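Local structure of conserved exported protein (3CLW) at residues R340-D345 / A397-F402. The protein is of unknown function but is probably a glycoside hydrolase of the family 30 type, cleaving O-glycosyl bonds. Numbering follows the deposited sequence.
Sequences RIIHND and ANYSFF
Tyr399 lays one face of its phenol ring against the CG2 methyl of Ile342, a CH-pi contact. The methyl carbon stands 3.6 Å from the centroid of the Tyr399 ring and 10° off the ring normal. Ile342 CG2 is thus over the centre but slightly nearer the CD2 side, 3.6 Å from Tyr399 CD2 against 4.1 Å from Tyr399 CE1. With chi1 of Ile342 at -67°, CG1 lies beside the backbone N and CG2 takes the position anti to it, which carries the methyl onto the ring. The two side chains run antiparallel, each passing alongside the other. Beyond the methyl, the Tyr399 hydroxyl reaches the next residue of the helix, with OH 3.3 Å from His343 CB. His343 and Tyr399 do not bond directly, His343 ND1 and Tyr399 OH being 4.0 Å apart; one water joins them, 2.7 Å from His343 ND1 and 2.7 Å from Tyr399 OH. It lies in the imidazole plane at the ring edge, as expected for a bond through ND1. The two polar atoms belong to buried residues, and the water gives each a hydrogen-bond partner. The contact joins helix 328-347 to helix 391-400, while strand 438-444 packs on both His343 and Tyr399 and strand 427-433 on His343.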
loop_
_atom_site.group_PDB
_atom_site.type_symbol
_atom_site.label_atom_id
_atom_site.label_comp_id
_atom_site.label_asym_id
_atom_site.label_seq_id
_atom_site.Cartn_x
_atom_site.Cartn_y
_atom_site.Cartn_z
ATOM N N ARG A 340 -8.676 11.044 1.213
ATOM C CA ARG A 340 -8.896 11.660 -0.103
ATOM C C ARG A 340 -8.023 11.004 -1.187
ATOM O O ARG A 340 -8.500 10.730 -2.296
ATOM C CB ARG A 340 -8.606 13.170 -0.038
ATOM C CG ARG A 340 -8.671 13.850 -1.420
ATOM C CD ARG A 340 -8.728 15.360 -1.314
ATOM N NE ARG A 340 -7.447 15.900 -0.889
ATOM C CZ ARG A 340 -7.183 17.198 -0.872
ATOM N NH1 ARG A 340 -8.124 18.076 -1.244
ATOM N NH2 ARG A 340 -5.988 17.626 -0.495
ATOM N N ILE A 341 -6.761 10.730 -0.856
ATOM C CA ILE A 341 -5.940 9.934 -1.745
ATOM C C ILE A 341 -6.622 8.602 -2.033
ATOM O O ILE A 341 -6.722 8.201 -3.205
ATOM C CB ILE A 341 -4.530 9.664 -1.209
ATOM C CG1 ILE A 341 -3.786 10.967 -0.962
ATOM C CG2 ILE A 341 -3.741 8.827 -2.229
ATOM C CD1 ILE A 341 -2.603 10.831 -0.027
ATOM N N ILE A 342 -7.109 7.939 -0.982
ATOM C CA ILE A 342 -7.725 6.634 -1.164
ATOM C C ILE A 342 -8.921 6.709 -2.120
ATOM O O ILE A 342 -8.998 5.931 -3.095
ATOM C CB ILE A 342 -8.119 5.945 0.175
ATOM C CG1 ILE A 342 -6.859 5.581 0.970
ATOM C CG2 ILE A 342 -8.975 4.658 -0.091
ATOM C CD1 ILE A 342 -7.098 5.107 2.425
ATOM N N HIS A 343 -9.838 7.638 -1.837
ATOM C CA HIS A 343 -11.037 7.775 -2.640
ATOM C C HIS A 343 -10.737 7.986 -4.134
ATOM O O HIS A 343 -11.343 7.358 -4.989
ATOM C CB HIS A 343 -11.878 8.923 -2.132
ATOM C CG HIS A 343 -13.001 9.281 -3.051
ATOM N ND1 HIS A 343 -14.231 8.666 -2.992
ATOM C CD2 HIS A 343 -13.071 10.171 -4.065
ATOM C CE1 HIS A 343 -15.013 9.172 -3.927
ATOM N NE2 HIS A 343 -14.328 10.079 -4.594
ATOM N N ASN A 344 -9.801 8.880 -4.428
ATOM C CA ASN A 344 -9.430 9.202 -5.797
ATOM C C ASN A 344 -8.679 8.060 -6.490
ATOM O O ASN A 344 -8.892 7.805 -7.686
ATOM C CB ASN A 344 -8.660 10.527 -5.834
ATOM C CG ASN A 344 -9.573 11.712 -5.597
ATOM O OD1 ASN A 344 -10.248 12.167 -6.516
ATOM N ND2 ASN A 344 -9.623 12.202 -4.358
ATOM N N ASP A 345 -7.831 7.353 -5.743
ATOM C CA ASP A 345 -7.235 6.136 -6.283
ATOM C C ASP A 345 -8.269 5.103 -6.703
ATOM O O ASP A 345 -8.175 4.523 -7.797
ATOM C CB ASP A 345 -6.217 5.533 -5.322
ATOM C CG ASP A 345 -4.876 6.240 -5.400
ATOM O OD1 ASP A 345 -4.645 6.983 -6.377
ATOM O OD2 ASP A 345 -4.051 6.073 -4.493
ATOM N N ALA A 397 -9.379 2.428 7.744
ATOM C CA ALA A 397 -10.327 1.409 8.205
ATOM C C ALA A 397 -11.749 1.606 7.683
ATOM O O ALA A 397 -12.435 0.633 7.460
ATOM C CB ALA A 397 -10.304 1.297 9.766
ATOM N N ASN A 398 -12.183 2.857 7.493
ATOM C CA ASN A 398 -13.485 3.155 6.886
ATOM C C ASN A 398 -13.603 2.369 5.587
ATOM O O ASN A 398 -14.661 1.858 5.234
ATOM C CB ASN A 398 -13.615 4.665 6.568
ATOM C CG ASN A 398 -14.211 5.470 7.732
ATOM O OD1 ASN A 398 -15.453 5.558 7.903
ATOM N ND2 ASN A 398 -13.339 6.071 8.523
ATOM N N TYR A 399 -12.487 2.289 4.872
ATOM C CA TYR A 399 -12.410 1.495 3.653
ATOM C C TYR A 399 -12.061 0.035 3.931
ATOM O O TYR A 399 -12.880 -0.865 3.671
ATOM C CB TYR A 399 -11.383 2.098 2.708
ATOM C CG TYR A 399 -11.792 3.413 2.121
ATOM C CD1 TYR A 399 -12.627 3.474 0.996
ATOM C CD2 TYR A 399 -11.325 4.620 2.667
ATOM C CE1 TYR A 399 -12.999 4.712 0.428
ATOM C CE2 TYR A 399 -11.689 5.851 2.102
ATOM C CZ TYR A 399 -12.528 5.874 0.992
ATOM O OH TYR A 399 -12.877 7.087 0.452
ATOM N N SER A 400 -10.849 -0.182 4.475
ATOM C CA SER A 400 -10.279 -1.517 4.581
ATOM C C SER A 400 -11.089 -2.512 5.359
ATOM O O SER A 400 -11.133 -3.682 4.976
ATOM C CB SER A 400 -8.809 -1.485 5.071
ATOM O OG SER A 400 -8.668 -1.055 6.424
ATOM N N PHE A 401 -11.740 -2.076 6.435
ATOM C CA PHE A 401 -12.480 -3.013 7.339
ATOM C C PHE A 401 -13.768 -3.540 6.663
ATOM O O PHE A 401 -14.192 -4.664 6.905
ATOM C CB PHE A 401 -12.791 -2.309 8.701
ATOM C CG PHE A 401 -13.434 -3.196 9.754
ATOM C CD1 PHE A 401 -12.660 -3.837 10.714
ATOM C CD2 PHE A 401 -14.819 -3.341 9.822
ATOM C CE1 PHE A 401 -13.264 -4.636 11.748
ATOM C CE2 PHE A 401 -15.437 -4.154 10.831
ATOM C CZ PHE A 401 -14.653 -4.795 11.788
ATOM N N PHE A 402 -14.352 -2.711 5.786
ATOM C CA PHE A 402 -15.634 -2.983 5.132
ATOM C C PHE A 402 -15.552 -3.349 3.612
ATOM O O PHE A 402 -16.394 -4.085 3.081
ATOM C CB PHE A 402 -16.527 -1.766 5.341
ATOM C CG PHE A 402 -16.841 -1.488 6.791
ATOM C CD1 PHE A 402 -17.788 -2.261 7.466
ATOM C CD2 PHE A 402 -16.176 -0.469 7.483
ATOM C CE1 PHE A 402 -18.091 -2.012 8.803
ATOM C CE2 PHE A 402 -16.455 -0.219 8.810
ATOM C CZ PHE A 402 -17.418 -1.000 9.482
HETATM O O HOH W 1 -15.151 7.105 -1.052
#